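Local structure of putative cell wall hydrolase phosphatase-associated protein (Clostridioides difficile, 7CFL) at residues S16-A21 and Y47-V53; S61-S65 and V94-G98; D80-T86 and R130-R136; N103-H108 and T118-N123. The protein is an autolysin whose NlpC/P60 domain, the part described here, probably cleaves peptide bonds of the bacterial cell wall as a cysteine endopeptidase. All coordinates share one frame; numbering follows the deposited sequence. Where two conformers were deposited one is given.

Interaction 1: residues S16-A21 and Y47-V53; sequences SVISFA and YVMKKSV
Val-17 and Phe-20 of helix 13-22 enter as knobs into holes on helix 41-53 of the NlpC/P60 domain. Val-17 sits among Val-48, Met-49, Ser-52 and Val-53 and divides its methyls between them: CG1 meets the terminal methyl CE of Met-49 at 3.7 Å, whereas CG2 lies 3.6 Å from Ser-52 OG. One turn on, the side chain of Phe-20 extends with CG anti to the backbone N (chi1 -180°), which carries the ring across to a hole made by Tyr-47, Val-48, Lys-51 and Ser-52. Tyr-47 CE2 reaches the ring edge, 3.7 Å from Phe-20 CZ, with the two ring planes set obliquely at 39°. Lys-51 CB lies 3.8 Å from Phe-20 CE2, and its CG lies over one face of Tyr-47, offset toward the rim. The axes of the two segments pass at 8.7 Å and 113°, confining the contact to a compact patch. Behind it, Val-17 and Val-48 both rest on Ile-99 of strand 96-102, while Leu-138 touches Val-17 and Val-53. The hydroxyl of Ser-52, lying against Val-17, is satisfied within its own helix: OG bonds to Val-48 O at 2.7 Å, and this oxygen receives the Ser-52 backbone N-H from the opposite face of its plane.

Interaction 2: residues S61-S65 and V94-G98; sequences SRDQS and VSHVG
Ser-61 and Val-94 meet beside the probable active site of the NlpC/P60 fold, where the short helix 61-64 closes against the residues leading into strand 96-102. Val-94 carries much of this contact by straddling the helical turn. Val-94 CG1, anti to the backbone N (chi1 168°), lies 3.7 Å from Ser-61 O, while Val-94 CG2 approaches Ser-65 OG at 3.5 Å. The hydroxyl concerned already bonds Asn-133, so the valine packs against a polar group that is satisfied elsewhere. At the outer margin only the root of Arg-62 takes part: its CB is 3.7 Å from Val-94 O, and the extended chain then leads away. Further along, Gln-64 and Val-97 cross at about a right angle, with Gln-64 OE1 lying 3.6 Å from Val-97 CG2. The amide is held in its orientation by Thr-45 at OE1 and by the carbonyls of Ser-42 and Pro-58 at NE2. Ser-61 is modelled in two conformers; its backbone N bonds a citrate, probably from the crystallisation liquor, which may mark a pocket. No hydrogen bond joins the two segments. Ser-95 and His-96 form a classic beta bulge opposite Phe-84, and the CB of His-96 points away from the helix; in the conformer given its ring touches Cys-41 and its NE2 bonds His-108 ND1, consistent with the Cys-His-His triad of this family. Val-97, on the other side of the strand, packs between helix 41-53, at Cys-41, Ser-42 and Thr-45, and Phe-83 of strand 81-84.

Interaction 3: residues D80-T86 and R130-R136; sequences DLVFFDT and RYVNARR
Strands 81-84 and 131-136 run antiparallel, their axes at 155°, and Leu-81 and Arg-135 exchange two backbone bonds, with Leu-81 N 2.8 Å from Arg-135 O. Farther along, Phe-83 N gives to Asn-133 O while Phe-83 O accepts from Val-132 N; Phe-84 then pairs with Tyr-131, so Val-132 is an extra residue on its strand. At one end, in a salt bridge, Arg-136 grips the carboxylate of Asp-80 side-on, NE to OD1 at 2.9 Å and NH2 to OD2 at 2.9 Å. Both oxygens use their syn lone pairs and the two groups are nearly coplanar, a position reached by the bend of Arg-136 at chi3 (-63°). Arg-77 N also bonds Asp-80 OD2. These are inner strands of the antiparallel sheet of the NlpC/P60 domain, and their two faces differ. On one, Tyr-131 turns its edge toward the face of Phe-84, in an offset edge-to-face pair with planes at 89° and centroids 6.0 Å apart. On the other, Asn-133 OD1, bonded to Ser-65, lies obliquely to the Phe-83 ring, 3.1 Å from CD2. Past the strand end, Asp-85 O receives Arg-130 NE at 2.9 Å and, weakly, NH2 at 3.0 Å; the same guanidinium makes a cation-pi contact with Tyr-126.

Interaction 4: residues N103-H108 and T118-N123; sequences NGDMIH and TISNIN
Asn-121 ND2 gives two hydrogen bonds across the contact, to Asn-103 O at 3.0 Å and to Asp-105 OD1 at 3.0 Å. The first lies in the carbonyl plane on a lone pair; the second arrives from above the carboxylate, 50° out of its plane. The other end of the amide is used as well, since Asn-121 OD1 accepts Asn-123 N at 3.0 Å in an Asx turn, so the amide is fixed at both ends. Beside it Gly-104, at a positive phi of 83° that favours glycine, presents its O to Ile-122 N at 2.7 Å. This is the open end of the beta hairpin formed by strands 105-110 and 118-121, the latter at the margin of the NlpC/P60 sheet; Met-106 with Ser-120 and His-108 with Thr-118 are its hydrogen-bonded pairs. On the face bearing Met-106 and His-108, the imidazole is met from two directions. Ser-120 OG is hydrogen-bonded to His-108 NE2 at 2.8 Å, in the ring plane at its edge, and the Met-106 methyl CE stands 3.9 Å above the ring centre. Chi1 of His-108, 61°, swings the ring toward Ser-120, leaving ND1 to bond His-96. On the opposite face of the sheet, Ile-107 CB packs 4.2 Å from Ile-119 CG1.

The four contacts show how a sheet and the helices packed on it bring a probable catalytic site together. Interactions 2 and 3 lie closest, centres about 7 Å apart, and join through Ser-65 OG to Asn-133 OD1 (2.6 Å) and Ser-95 OG to Thr-86 OG1 (2.8 Å). Interaction 4 reaches interaction 2 where His-108 ND1 lies 2.8 Å from His-96 NE2, so Ser-120, which bonds His-108, stands in a second shell behind the probable His-96/His-108 pair. Interaction 4 also meets interaction 3, Met-106 SD lying 3.6 Å from Phe-84 CE2. Interaction 1 is farther off, its centre about 17 Å from that of interaction 2, yet its helix 41-53 begins at Cys-41, the probable nucleophile; Met-49 CE touches Leu-81 CD2 at 4.0 Å.

Interaction 1: residues S16-A21 and Y47-V53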
loop_
_atom_site.group_PDB
_atom_site.type_symbol
_atom_site.label_atom_id
_atom_site.label_comp_id
_atom_site.label_asym_id
_atom_site.label_seq_id
_atom_site.Cartn_x
_atom_site.Cartn_y
_atom_site.Cartn_z
ATOM N N SER A 16 -14.129 5.319 -2.667
ATOM C CA SER A 16 -13.503 5.966 -3.864
ATOM C C SER A 16 -12.062 5.453 -4.026
ATOM O O SER A 16 -11.675 5.054 -5.166
ATOM C CB SER A 16 -13.544 7.474 -3.772
ATOM O OG SER A 16 -12.904 8.079 -4.894
ATOM N N VAL A 17 -11.279 5.476 -2.949
ATOM C CA VAL A 17 -9.870 4.978 -2.936
ATOM C C VAL A 17 -9.865 3.547 -3.468
ATOM O O VAL A 17 -9.067 3.230 -4.369
ATOM C CB VAL A 17 -9.245 5.046 -1.528
ATOM C CG1 VAL A 17 -7.921 4.285 -1.465
ATOM C CG2 VAL A 17 -9.054 6.482 -1.082
ATOM N N ILE A 18 -10.659 2.661 -2.872
ATOM C CA ILE A 18 -10.583 1.210 -3.202
ATOM C C ILE A 18 -11.086 0.995 -4.636
ATOM O O ILE A 18 -10.396 0.281 -5.394
ATOM C CB ILE A 18 -11.285 0.370 -2.123
ATOM C CG1 ILE A 18 -10.530 0.534 -0.799
ATOM C CG2 ILE A 18 -11.417 -1.081 -2.568
ATOM C CD1 ILE A 18 -11.166 -0.170 0.361
ATOM N N SER A 19 -12.220 1.573 -5.032
ATOM C CA SER A 19 -12.776 1.326 -6.390
ATOM C C SER A 19 -11.831 1.894 -7.452
ATOM O O SER A 19 -11.657 1.219 -8.464
ATOM C CB SER A 19 -14.177 1.834 -6.553
ATOM O OG SER A 19 -14.259 3.202 -6.219
ATOM N N PHE A 20 -11.207 3.047 -7.222
ATOM C CA PHE A 20 -10.225 3.599 -8.199
ATOM C C PHE A 20 -9.016 2.656 -8.278
ATOM O O PHE A 20 -8.548 2.335 -9.372
ATOM C CB PHE A 20 -9.744 4.983 -7.780
ATOM C CG PHE A 20 -8.760 5.536 -8.767
ATOM C CD1 PHE A 20 -9.151 5.797 -10.067
ATOM C CD2 PHE A 20 -7.412 5.631 -8.436
ATOM C CE1 PHE A 20 -8.210 6.253 -10.983
ATOM C CE2 PHE A 20 -6.478 6.075 -9.358
ATOM C CZ PHE A 20 -6.886 6.393 -10.627
ATOM N N ALA A 21 -8.492 2.234 -7.122
ATOM C CA ALA A 21 -7.316 1.337 -7.030
ATOM C C ALA A 21 -7.590 0.054 -7.809
ATOM O O ALA A 21 -6.677 -0.407 -8.521
ATOM C CB ALA A 21 -6.987 1.036 -5.586
ATOM N N TYR A 47 -0.335 7.778 -6.090
ATOM C CA TYR A 47 -1.183 8.072 -7.263
ATOM C C TYR A 47 -2.668 7.831 -6.945
ATOM O O TYR A 47 -3.557 8.688 -7.246
ATOM C CB TYR A 47 -0.726 7.200 -8.423
ATOM C CG TYR A 47 -1.528 7.404 -9.685
ATOM C CD1 TYR A 47 -1.270 8.463 -10.553
ATOM C CD2 TYR A 47 -2.517 6.504 -10.041
ATOM C CE1 TYR A 47 -2.003 8.622 -11.719
ATOM C CE2 TYR A 47 -3.255 6.644 -11.195
ATOM C CZ TYR A 47 -2.984 7.699 -12.050
ATOM O OH TYR A 47 -3.705 7.807 -13.198
ATOM N N VAL A 48 -2.952 6.704 -6.278
ATOM C CA VAL A 48 -4.355 6.339 -5.947
ATOM C C VAL A 48 -4.913 7.436 -5.026
ATOM O O VAL A 48 -6.027 7.896 -5.282
ATOM C CB VAL A 48 -4.442 4.940 -5.298
ATOM C CG1 VAL A 48 -5.752 4.744 -4.525
ATOM C CG2 VAL A 48 -4.224 3.834 -6.317
ATOM N N MET A 49 -4.206 7.782 -3.950
ATOM C CA MET A 49 -4.667 8.805 -2.972
ATOM C C MET A 49 -4.915 10.156 -3.649
ATOM O O MET A 49 -5.955 10.788 -3.377
ATOM C CB MET A 49 -3.664 8.934 -1.823
ATOM C CG MET A 49 -3.772 7.782 -0.788
ATOM S SD MET A 49 -5.458 7.515 -0.140
ATOM C CE MET A 49 -5.204 5.873 0.534
ATOM N N LYS A 50 -4.005 10.582 -4.534
ATOM C CA LYS A 50 -4.080 11.906 -5.203
ATOM C C LYS A 50 -5.280 11.931 -6.177
ATOM O O LYS A 50 -5.989 12.942 -6.199
ATOM C CB LYS A 50 -2.756 12.205 -5.925
ATOM C CG LYS A 50 -2.744 13.477 -6.767
ATOM C CD LYS A 50 -1.435 13.693 -7.507
ATOM C CE LYS A 50 -1.264 12.812 -8.731
ATOM N NZ LYS A 50 -0.025 13.134 -9.484
ATOM N N LYS A 51 -5.502 10.849 -6.931
ATOM C CA LYS A 51 -6.444 10.828 -8.085
ATOM C C LYS A 51 -7.862 10.525 -7.605
ATOM O O LYS A 51 -8.822 11.048 -8.215
ATOM C CB LYS A 51 -6.013 9.803 -9.129
ATOM C CG LYS A 51 -4.826 10.255 -9.966
ATOM C CD LYS A 51 -5.163 11.228 -11.096
ATOM C CE LYS A 51 -4.466 10.880 -12.394
ATOM N NZ LYS A 51 -4.704 11.893 -13.448
ATOM N N SER A 52 -8.017 9.710 -6.560
ATOM C CA SER A 52 -9.357 9.294 -6.105
ATOM C C SER A 52 -10.008 10.464 -5.354
ATOM O O SER A 52 -11.096 10.921 -5.768
ATOM C CB SER A 52 -9.268 8.040 -5.274
ATOM O OG SER A 52 -8.422 8.229 -4.165
ATOM N N VAL A 53 -9.328 10.965 -4.329
ATOM C CA VAL A 53 -9.902 11.882 -3.300
ATOM C C VAL A 53 -9.012 13.111 -3.068
ATOM O O VAL A 53 -9.401 13.944 -2.250
ATOM C CB VAL A 53 -10.185 11.115 -1.989
ATOM C CG1 VAL A 53 -11.275 10.080 -2.197
ATOM C CG2 VAL A 53 -8.943 10.471 -1.398
#

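Interaction 2: residues S61-S65 and V94-G98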
loop_
_atom_site.group_PDB
_atom_site.type_symbol
_atom_site.label_atom_id
_atom_site.label_comp_id
_atom_site.label_asym_id
_atom_site.label_seq_id
_atom_site.Cartn_x
_atom_site.Cartn_y
_atom_site.Cartn_z
ATOM N N SER A 61 7.857 4.739 0.680
ATOM C CA SER A 61 7.137 3.916 1.689
ATOM C C SER A 61 7.532 4.327 3.116
ATOM O O SER A 61 6.592 4.511 3.921
ATOM C CB SER A 61 7.315 2.437 1.437
ATOM O OG SER A 61 8.666 2.028 1.558
ATOM N N ARG A 62 8.830 4.524 3.404
ATOM C CA ARG A 62 9.331 4.841 4.768
ATOM C C ARG A 62 8.776 6.183 5.255
ATOM O O ARG A 62 8.554 6.319 6.481
ATOM C CB ARG A 62 10.858 4.742 4.882
ATOM C CG ARG A 62 11.659 5.656 3.971
ATOM C CD ARG A 62 13.068 5.123 3.721
ATOM N NE ARG A 62 13.728 5.864 2.646
ATOM C CZ ARG A 62 13.824 5.495 1.360
ATOM N NH1 ARG A 62 13.322 4.352 0.918
ATOM N NH2 ARG A 62 14.438 6.294 0.504
ATOM N N ASP A 63 8.510 7.123 4.362
ATOM C CA ASP A 63 7.955 8.462 4.680
ATOM C C ASP A 63 6.424 8.351 4.789
ATOM O O ASP A 63 5.845 8.937 5.723
ATOM C CB ASP A 63 8.416 9.472 3.613
ATOM C CG ASP A 63 9.921 9.736 3.651
ATOM O OD1 ASP A 63 10.513 9.481 4.683
ATOM O OD2 ASP A 63 10.519 10.161 2.613
ATOM N N GLN A 64 5.767 7.581 3.923
ATOM C CA GLN A 64 4.304 7.348 4.027
ATOM C C GLN A 64 4.031 6.720 5.403
ATOM O O GLN A 64 3.047 7.120 6.017
ATOM C CB GLN A 64 3.774 6.472 2.904
ATOM C CG GLN A 64 3.923 7.088 1.513
ATOM C CD GLN A 64 3.208 6.201 0.528
ATOM O OE1 GLN A 64 2.599 5.188 0.855
ATOM N NE2 GLN A 64 3.361 6.516 -0.743
ATOM N N SER A 65 4.936 5.870 5.883
ATOM C CA SER A 65 4.829 5.181 7.209
ATOM C C SER A 65 4.842 6.168 8.372
ATOM O O SER A 65 4.532 5.710 9.528
ATOM C CB SER A 65 5.932 4.133 7.361
ATOM O OG SER A 65 5.739 3.338 8.528
ATOM N N VAL A 94 10.976 0.294 6.771
ATOM C CA VAL A 94 9.799 0.113 5.883
ATOM C C VAL A 94 10.277 0.205 4.421
ATOM O O VAL A 94 10.998 1.155 4.095
ATOM C CB VAL A 94 8.705 1.142 6.198
ATOM C CG1 VAL A 94 7.632 1.164 5.119
ATOM C CG2 VAL A 94 8.097 0.905 7.585
ATOM N N SER A 95 9.905 -0.784 3.618
ATOM C CA SER A 95 10.293 -0.932 2.191
ATOM C C SER A 95 9.088 -1.271 1.285
ATOM O O SER A 95 9.287 -1.384 0.042
ATOM C CB SER A 95 11.362 -1.986 2.083
ATOM O OG SER A 95 10.924 -3.208 2.668
ATOM N N HIS A 96 7.884 -1.439 1.849
ATOM C CA HIS A 96 6.674 -1.809 1.068
ATOM C C HIS A 96 5.426 -1.213 1.722
ATOM O O HIS A 96 5.416 -0.937 2.955
ATOM C CB HIS A 96 6.588 -3.333 0.884
ATOM C CG HIS A 96 5.646 -3.756 -0.195
ATOM N ND1 HIS A 96 5.883 -3.492 -1.551
ATOM C CD2 HIS A 96 4.460 -4.396 -0.126
ATOM C CE1 HIS A 96 4.885 -3.983 -2.254
ATOM N NE2 HIS A 96 3.989 -4.540 -1.398
ATOM N N VAL A 97 4.406 -0.987 0.918
ATOM C CA VAL A 97 3.123 -0.375 1.357
ATOM C C VAL A 97 2.029 -0.904 0.441
ATOM O O VAL A 97 2.259 -1.028 -0.795
ATOM C CB VAL A 97 3.177 1.170 1.325
ATOM C CG1 VAL A 97 3.514 1.743 -0.058
ATOM C CG2 VAL A 97 1.898 1.810 1.796
ATOM N N GLY A 98 0.854 -1.088 1.003
ATOM C CA GLY A 98 -0.392 -1.448 0.323
ATOM C C GLY A 98 -1.540 -0.669 0.913
ATOM O O GLY A 98 -1.344 -0.003 1.964
#

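Interaction 3: residues D80-T86 and R130-R136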
loop_
_atom_site.group_PDB
_atom_site.type_symbol
_atom_site.label_atom_id
_atom_site.label_comp_id
_atom_site.label_asym_id
_atom_site.label_seq_id
_atom_site.Cartn_x
_atom_site.Cartn_y
_atom_site.Cartn_z
ATOM N N ASP A 80 -6.907 2.479 4.788
ATOM C CA ASP A 80 -5.671 2.623 5.584
ATOM C C ASP A 80 -4.478 2.135 4.758
ATOM O O ASP A 80 -4.613 1.212 4.010
ATOM C CB ASP A 80 -5.749 1.871 6.921
ATOM C CG ASP A 80 -6.769 2.431 7.873
ATOM O OD1 ASP A 80 -7.150 3.616 7.708
ATOM O OD2 ASP A 80 -7.100 1.680 8.830
ATOM N N LEU A 81 -3.331 2.752 4.940
ATOM C CA LEU A 81 -2.058 2.285 4.378
ATOM C C LEU A 81 -1.434 1.295 5.349
ATOM O O LEU A 81 -1.413 1.585 6.565
ATOM C CB LEU A 81 -1.140 3.490 4.117
ATOM C CG LEU A 81 -1.694 4.515 3.139
ATOM C CD1 LEU A 81 -0.728 5.666 2.940
ATOM C CD2 LEU A 81 -2.023 3.878 1.807
ATOM N N VAL A 82 -0.933 0.172 4.828
ATOM C CA VAL A 82 -0.276 -0.871 5.659
ATOM C C VAL A 82 1.166 -0.984 5.183
ATOM O O VAL A 82 1.387 -0.929 3.957
ATOM C CB VAL A 82 -1.036 -2.209 5.597
ATOM C CG1 VAL A 82 -2.295 -2.160 6.457
ATOM C CG2 VAL A 82 -1.300 -2.661 4.163
ATOM N N PHE A 83 2.118 -1.060 6.097
ATOM C CA PHE A 83 3.580 -0.972 5.814
ATOM C C PHE A 83 4.297 -2.268 6.243
ATOM O O PHE A 83 4.016 -2.913 7.266
ATOM C CB PHE A 83 4.179 0.254 6.501
ATOM C CG PHE A 83 3.531 1.536 6.070
ATOM C CD1 PHE A 83 3.905 2.088 4.839
ATOM C CD2 PHE A 83 2.451 2.107 6.731
ATOM C CE1 PHE A 83 3.284 3.225 4.359
ATOM C CE2 PHE A 83 1.836 3.256 6.248
ATOM C CZ PHE A 83 2.237 3.796 5.039
ATOM N N PHE A 84 5.310 -2.656 5.488
ATOM C CA PHE A 84 6.100 -3.893 5.685
ATOM C C PHE A 84 7.587 -3.617 5.521
ATOM O O PHE A 84 7.965 -2.663 4.819
ATOM C CB PHE A 84 5.654 -4.986 4.721
ATOM C CG PHE A 84 4.167 -5.205 4.716
ATOM C CD1 PHE A 84 3.585 -6.187 5.509
ATOM C CD2 PHE A 84 3.349 -4.349 3.999
ATOM C CE1 PHE A 84 2.210 -6.357 5.490
ATOM C CE2 PHE A 84 1.980 -4.520 3.990
ATOM C CZ PHE A 84 1.413 -5.510 4.753
ATOM N N ASP A 85 8.406 -4.455 6.144
ATOM C CA ASP A 85 9.882 -4.438 5.971
ATOM C C ASP A 85 10.298 -5.546 4.982
ATOM O O ASP A 85 9.414 -6.217 4.421
ATOM C CB ASP A 85 10.579 -4.493 7.339
ATOM C CG ASP A 85 10.309 -5.733 8.169
ATOM O OD1 ASP A 85 10.435 -5.638 9.409
ATOM O OD2 ASP A 85 9.973 -6.774 7.579
ATOM N N THR A 86 11.610 -5.717 4.777
ATOM C CA THR A 86 12.234 -6.738 3.880
ATOM C C THR A 86 12.675 -7.926 4.754
ATOM O O THR A 86 12.954 -7.709 5.957
ATOM C CB THR A 86 13.307 -6.067 3.008
ATOM O OG1 THR A 86 12.587 -5.340 2.012
ATOM C CG2 THR A 86 14.285 -7.004 2.330
ATOM N N ARG A 130 6.380 -9.528 8.377
ATOM C CA ARG A 130 7.048 -8.297 7.872
ATOM C C ARG A 130 6.229 -7.037 8.197
ATOM O O ARG A 130 6.765 -5.914 8.022
ATOM C CB ARG A 130 7.265 -8.424 6.362
ATOM C CG ARG A 130 8.196 -9.559 5.965
ATOM C CD ARG A 130 8.053 -9.919 4.498
ATOM N NE ARG A 130 8.435 -8.796 3.668
ATOM C CZ ARG A 130 7.822 -8.400 2.549
ATOM N NH1 ARG A 130 6.743 -9.026 2.093
ATOM N NH2 ARG A 130 8.290 -7.354 1.887
ATOM N N TYR A 131 4.998 -7.192 8.690
ATOM C CA TYR A 131 4.107 -6.060 9.056
ATOM C C TYR A 131 4.825 -5.142 10.048
ATOM O O TYR A 131 5.325 -5.642 11.099
ATOM C CB TYR A 131 2.783 -6.562 9.627
ATOM C CG TYR A 131 1.819 -5.477 10.012
ATOM C CD1 TYR A 131 0.764 -5.135 9.180
ATOM C CD2 TYR A 131 1.933 -4.798 11.223
ATOM C CE1 TYR A 131 -0.103 -4.109 9.494
ATOM C CE2 TYR A 131 1.077 -3.757 11.542
ATOM C CZ TYR A 131 0.038 -3.428 10.693
ATOM O OH TYR A 131 -0.840 -2.432 11.009
ATOM N N VAL A 132 4.827 -3.833 9.761
ATOM C CA VAL A 132 5.471 -2.805 10.636
ATOM C C VAL A 132 4.396 -1.982 11.347
ATOM O O VAL A 132 4.378 -1.993 12.606
ATOM C CB VAL A 132 6.474 -1.916 9.887
ATOM C CG1 VAL A 132 6.982 -0.785 10.788
ATOM C CG2 VAL A 132 7.629 -2.750 9.347
ATOM N N ASN A 133 3.571 -1.268 10.603
ATOM C CA ASN A 133 2.607 -0.274 11.117
ATOM C C ASN A 133 1.567 0.039 10.041
ATOM O O ASN A 133 1.623 -0.521 8.909
ATOM C CB ASN A 133 3.295 0.992 11.636
ATOM C CG ASN A 133 3.801 1.962 10.585
ATOM O OD1 ASN A 133 3.991 1.596 9.428
ATOM N ND2 ASN A 133 4.038 3.190 11.006
ATOM N N ALA A 134 0.660 0.938 10.387
ATOM C CA ALA A 134 -0.431 1.366 9.514
ATOM C C ALA A 134 -0.697 2.840 9.763
ATOM O O ALA A 134 -0.417 3.323 10.871
ATOM C CB ALA A 134 -1.617 0.494 9.762
ATOM N N ARG A 135 -1.245 3.521 8.765
ATOM C CA ARG A 135 -1.602 4.949 8.830
ATOM C C ARG A 135 -2.951 5.191 8.146
ATOM O O ARG A 135 -3.222 4.584 7.070
ATOM C CB ARG A 135 -0.533 5.807 8.158
ATOM C CG ARG A 135 0.819 5.787 8.839
ATOM C CD ARG A 135 0.812 6.578 10.120
ATOM N NE ARG A 135 2.135 6.558 10.704
ATOM C CZ ARG A 135 2.459 7.103 11.883
ATOM N NH1 ARG A 135 1.576 7.799 12.577
ATOM N NH2 ARG A 135 3.697 7.019 12.320
ATOM N N ARG A 136 -3.760 6.043 8.778
ATOM C CA ARG A 136 -5.069 6.521 8.287
ATOM C C ARG A 136 -4.844 7.931 7.733
ATOM O O ARG A 136 -4.319 8.795 8.466
ATOM C CB ARG A 136 -6.116 6.456 9.401
ATOM C CG ARG A 136 -7.515 6.778 8.907
ATOM C CD ARG A 136 -8.517 6.319 9.951
ATOM N NE ARG A 136 -8.379 4.877 10.058
ATOM C CZ ARG A 136 -8.563 4.157 11.167
ATOM N NH1 ARG A 136 -8.884 4.732 12.311
ATOM N NH2 ARG A 136 -8.395 2.853 11.131
#

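Interaction 4: residues N103-H108 and T118-N123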
loop_
_atom_site.group_PDB
_atom_site.type_symbol
_atom_site.label_atom_id
_atom_site.label_comp_id
_atom_site.label_asym_id
_atom_site.label_seq_id
_atom_site.Cartn_x
_atom_site.Cartn_y
_atom_site.Cartn_z
ATOM N N ASN A 103 -10.887 -7.823 5.387
ATOM C CA ASN A 103 -10.737 -9.299 5.421
ATOM C C ASN A 103 -9.253 -9.677 5.275
ATOM O O ASN A 103 -8.995 -10.787 4.758
ATOM C CB ASN A 103 -11.604 -9.940 4.333
ATOM C CG ASN A 103 -13.076 -9.714 4.605
ATOM O OD1 ASN A 103 -13.751 -8.970 3.893
ATOM N ND2 ASN A 103 -13.562 -10.317 5.675
ATOM N N GLY A 104 -8.323 -8.801 5.708
ATOM C CA GLY A 104 -6.862 -9.001 5.591
ATOM C C GLY A 104 -6.298 -8.612 4.234
ATOM O O GLY A 104 -5.075 -8.549 4.142
ATOM N N ASP A 105 -7.160 -8.365 3.252
ATOM C CA ASP A 105 -6.739 -8.106 1.850
ATOM C C ASP A 105 -6.154 -6.692 1.746
ATOM O O ASP A 105 -6.698 -5.752 2.350
ATOM C CB ASP A 105 -7.912 -8.320 0.897
ATOM C CG ASP A 105 -8.192 -9.776 0.565
ATOM O OD1 ASP A 105 -7.310 -10.621 0.791
ATOM O OD2 ASP A 105 -9.298 -10.060 0.115
ATOM N N MET A 106 -5.079 -6.531 0.968
ATOM C CA MET A 106 -4.631 -5.193 0.543
ATOM C C MET A 106 -4.436 -5.214 -0.972
ATOM O O MET A 106 -4.127 -6.289 -1.529
ATOM C CB MET A 106 -3.304 -4.783 1.184
ATOM C CG MET A 106 -2.154 -5.770 0.914
ATOM S SD MET A 106 -0.622 -5.158 1.581
ATOM C CE MET A 106 0.486 -6.505 1.219
ATOM N N ILE A 107 -4.619 -4.060 -1.565
ATOM C CA ILE A 107 -4.215 -3.865 -2.985
ATOM C C ILE A 107 -2.849 -3.172 -2.989
ATOM O O ILE A 107 -2.650 -2.226 -2.242
ATOM C CB ILE A 107 -5.291 -3.139 -3.795
ATOM C CG1 ILE A 107 -4.933 -3.071 -5.306
ATOM C CG2 ILE A 107 -5.540 -1.746 -3.251
ATOM C CD1 ILE A 107 -6.144 -2.820 -6.163
ATOM N N HIS A 108 -1.960 -3.561 -3.919
ATOM C CA HIS A 108 -0.580 -3.025 -3.921
ATOM C C HIS A 108 0.075 -3.301 -5.263
ATOM O O HIS A 108 -0.366 -4.208 -5.982
ATOM C CB HIS A 108 0.275 -3.567 -2.759
ATOM C CG HIS A 108 0.462 -5.043 -2.737
ATOM N ND1 HIS A 108 1.683 -5.633 -2.447
ATOM C CD2 HIS A 108 -0.377 -6.057 -3.026
ATOM C CE1 HIS A 108 1.562 -6.940 -2.507
ATOM N NE2 HIS A 108 0.314 -7.225 -2.858
ATOM N N THR A 118 -1.916 -5.962 -7.691
ATOM C CA THR A 118 -2.570 -7.241 -7.366
ATOM C C THR A 118 -3.121 -7.103 -5.953
ATOM O O THR A 118 -2.885 -6.060 -5.298
ATOM C CB THR A 118 -1.621 -8.445 -7.464
ATOM O OG1 THR A 118 -2.408 -9.633 -7.386
ATOM C CG2 THR A 118 -0.564 -8.497 -6.381
ATOM N N ILE A 119 -3.781 -8.162 -5.533
ATOM C CA ILE A 119 -4.368 -8.242 -4.165
ATOM C C ILE A 119 -3.686 -9.389 -3.417
ATOM O O ILE A 119 -3.587 -10.511 -3.980
ATOM C CB ILE A 119 -5.894 -8.388 -4.270
ATOM C CG1 ILE A 119 -6.540 -7.073 -4.716
ATOM C CG2 ILE A 119 -6.477 -8.875 -2.946
ATOM C CD1 ILE A 119 -7.957 -7.222 -5.199
ATOM N N SER A 120 -3.263 -9.124 -2.179
ATOM C CA SER A 120 -2.579 -10.089 -1.288
ATOM C C SER A 120 -3.162 -9.897 0.112
ATOM O O SER A 120 -3.800 -8.842 0.341
ATOM C CB SER A 120 -1.092 -9.906 -1.252
ATOM O OG SER A 120 -0.542 -9.837 -2.552
ATOM N N ASN A 121 -2.978 -10.899 0.965
ATOM C CA ASN A 121 -3.530 -10.933 2.340
ATOM C C ASN A 121 -2.399 -10.654 3.349
ATOM O O ASN A 121 -1.409 -11.384 3.398
ATOM C CB ASN A 121 -4.272 -12.247 2.579
ATOM C CG ASN A 121 -5.225 -12.105 3.737
ATOM O OD1 ASN A 121 -4.780 -12.084 4.876
ATOM N ND2 ASN A 121 -6.504 -11.906 3.436
ATOM N N ILE A 122 -2.561 -9.638 4.183
ATOM C CA ILE A 122 -1.530 -9.256 5.196
ATOM C C ILE A 122 -1.376 -10.380 6.246
ATOM O O ILE A 122 -0.362 -10.342 6.959
ATOM C CB ILE A 122 -1.867 -7.877 5.804
ATOM C CG1 ILE A 122 -2.992 -7.949 6.840
ATOM C CG2 ILE A 122 -2.155 -6.852 4.699
ATOM C CD1 ILE A 122 -3.328 -6.629 7.462
ATOM N N ASN A 123 -2.299 -11.353 6.321
ATOM C CA ASN A 123 -2.269 -12.458 7.317
ATOM C C ASN A 123 -1.560 -13.682 6.734
ATOM O O ASN A 123 -1.294 -14.631 7.510
ATOM C CB ASN A 123 -3.662 -12.832 7.829
ATOM C CG ASN A 123 -4.364 -11.664 8.483
ATOM O OD1 ASN A 123 -3.799 -11.024 9.371
ATOM N ND2 ASN A 123 -5.600 -11.402 8.074
#